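Long-range contact in particle-associated lyase (Acinetobacter bacteriophage AP22, PDB 4Y9V), which probably cleaves the capsular polysaccharide of Acinetobacter baumannii as a lyase of the phage tailspike, helping the virus reach the cell surface: residues I544-K549 with D596-A601. Numbering follows the deposited sequence.
Sequences INLKYK and DQVRPA. With SO4 (sulfate ion), chain L.
I544 and N545 pair antiparallel with V598 and Q597 where strand 538-545 ends against the start of strand 597-604, in the C-terminal Ig-like domain of the tailspike. I544 and V598 form a hydrogen-bonded pair: I544 N gives a nearly straight bond to V598 O (2.9 Å), and V598 N returns one to I544 O. At the next, non-hydrogen-bonded pair, Q597 CA approaches I544 O in a CA-H...O contact. Just past the two paired residues, L546 N also bonds to D596 O (2.9 Å), with the donor standing above the carbonyl plane.

On the face bearing I544 and V598 the contacts are apolar. I544 CD1 meets P600 CD at 3.7 Å, the two side chains crossing at about a right angle, while I544 CB lies beside V598 CG2. I544, L546 and P600 also touch W618 of strand 613-623.

On the other face N545 and Q597 run side by side. A chi1 of -66° sets Q597 CG anti to its carbonyl carbon, and the extended chain carries the amide alongside N545, where NE2 gives its N-H to OD1 at 2.9 Å; the bond is almost straight (176°), and the acceptor lies in the Q597 amide plane although the two amides are turned 40° apart. Past the strand end, in one conformer of each, K549 CG packs alongside D596 CB at 3.8 Å, while the lysine makes a cation-pi contact with Y504.

Backbone bonds thus fix the register, supplemented by a side-chain hydrogen bond on the N545-Q597 face and apolar contacts on the I544-V598 face.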
# COMPACT_ATOMS: atom_id res chain seq x y z
N ILE A 544 -16.47 -35.94 17.24
CA ILE A 544 -15.54 -34.82 17.23
C ILE A 544 -16.32 -33.54 17.06
O ILE A 544 -17.07 -33.37 16.08
CB ILE A 544 -14.52 -35.01 16.12
CG1 ILE A 544 -13.76 -36.33 16.28
CG2 ILE A 544 -13.59 -33.83 16.03
CD1 ILE A 544 -12.82 -36.60 15.18
N ASN A 545 -16.19 -32.62 18.02
CA ASN A 545 -16.79 -31.32 17.97
C ASN A 545 -15.83 -30.33 17.32
O ASN A 545 -14.71 -30.13 17.77
CB ASN A 545 -17.07 -30.84 19.39
CG ASN A 545 -18.18 -31.70 19.99
OD1 ASN A 545 -19.33 -31.70 19.51
ND2 ASN A 545 -17.84 -32.50 20.97
N LEU A 546 -16.26 -29.76 16.21
CA LEU A 546 -15.40 -28.91 15.40
C LEU A 546 -15.25 -27.52 16.03
O LEU A 546 -16.22 -26.90 16.46
CB LEU A 546 -16.00 -28.75 14.00
CG LEU A 546 -16.20 -30.07 13.23
CD1 LEU A 546 -16.93 -29.77 11.94
CD2 LEU A 546 -14.88 -30.81 13.05
N LYS A 547 -14.00 -27.00 16.02
CA LYS A 547 -13.79 -25.66 16.54
C LYS A 547 -14.55 -24.60 15.76
O LYS A 547 -15.16 -23.66 16.35
CB LYS A 547 -12.31 -25.36 16.51
CG LYS A 547 -12.04 -23.89 16.89
CD LYS A 547 -10.55 -23.65 17.08
CE LYS A 547 -10.21 -22.22 17.38
NZ LYS A 547 -8.76 -22.01 17.46
N TYR A 548 -14.47 -24.68 14.44
CA TYR A 548 -15.18 -23.76 13.57
C TYR A 548 -16.43 -24.48 13.07
O TYR A 548 -16.35 -25.59 12.53
CB TYR A 548 -14.31 -23.29 12.40
CG TYR A 548 -13.01 -22.63 12.83
CD1 TYR A 548 -12.91 -21.27 13.08
CD2 TYR A 548 -11.85 -23.39 12.97
CE1 TYR A 548 -11.72 -20.70 13.46
CE2 TYR A 548 -10.65 -22.82 13.35
CZ TYR A 548 -10.57 -21.47 13.60
OH TYR A 548 -9.39 -20.85 13.98
N LYS A 549 -17.61 -23.88 13.24
CA LYS A 549 -18.83 -24.53 12.84
C LYS A 549 -19.28 -24.01 11.47
O LYS A 549 -19.11 -22.87 11.13
CB LYS A 549 -19.90 -24.25 13.90
CG LYS A 549 -19.47 -24.75 15.26
CD LYS A 549 -20.44 -24.43 16.36
CE LYS A 549 -20.39 -22.93 16.50
NZ LYS A 549 -20.96 -22.53 17.83
N ASP A 596 -21.54 -29.02 13.19
CA ASP A 596 -20.52 -28.86 14.20
C ASP A 596 -19.84 -30.19 14.55
O ASP A 596 -19.09 -30.17 15.56
CB ASP A 596 -21.16 -28.17 15.43
CG ASP A 596 -22.21 -29.00 16.14
OD1 ASP A 596 -22.86 -29.85 15.51
OD2 ASP A 596 -22.42 -28.91 17.39
N GLN A 597 -20.01 -31.32 13.84
CA GLN A 597 -19.52 -32.62 14.31
C GLN A 597 -19.21 -33.53 13.12
O GLN A 597 -19.90 -33.53 12.10
CB GLN A 597 -20.56 -33.35 15.17
CG GLN A 597 -20.84 -32.62 16.48
CD GLN A 597 -21.80 -33.39 17.34
OE1 GLN A 597 -22.72 -34.03 16.85
NE2 GLN A 597 -21.55 -33.32 18.65
N VAL A 598 -18.17 -34.36 13.34
CA VAL A 598 -17.89 -35.50 12.48
C VAL A 598 -17.63 -36.71 13.37
O VAL A 598 -17.41 -36.55 14.59
CB VAL A 598 -16.71 -35.26 11.52
CG1 VAL A 598 -17.01 -34.06 10.60
CG2 VAL A 598 -15.40 -35.06 12.24
N ARG A 599 -17.60 -37.90 12.81
CA ARG A 599 -17.37 -39.10 13.61
C ARG A 599 -16.77 -40.19 12.77
O ARG A 599 -17.46 -41.13 12.30
CB ARG A 599 -18.64 -39.58 14.34
CG ARG A 599 -18.29 -40.61 15.40
CD ARG A 599 -19.55 -41.14 16.12
NE ARG A 599 -19.13 -41.99 17.21
CZ ARG A 599 -19.97 -42.61 18.03
NH1 ARG A 599 -21.26 -42.56 17.84
NH2 ARG A 599 -19.48 -43.29 19.04
N PRO A 600 -15.45 -40.15 12.54
CA PRO A 600 -14.80 -41.20 11.76
C PRO A 600 -14.97 -42.58 12.42
O PRO A 600 -15.00 -42.69 13.63
CB PRO A 600 -13.33 -40.77 11.82
CG PRO A 600 -13.31 -39.39 12.22
CD PRO A 600 -14.50 -39.13 13.02
N ALA A 601 -15.05 -43.59 11.56
CA ALA A 601 -15.18 -44.97 12.03
C ALA A 601 -14.63 -45.92 10.98
O ALA A 601 -14.45 -45.56 9.82
CB ALA A 601 -16.66 -45.28 12.31
S SO4 L . -19.20 -46.64 20.72
O1 SO4 L . -19.55 -47.88 21.46
O2 SO4 L . -18.76 -46.98 19.33
O3 SO4 L . -18.06 -45.96 21.43
O4 SO4 L . -20.40 -45.71 20.69
O HOH W 1 -21.14 -29.95 19.27
O HOH W 2 -20.10 -29.02 18.73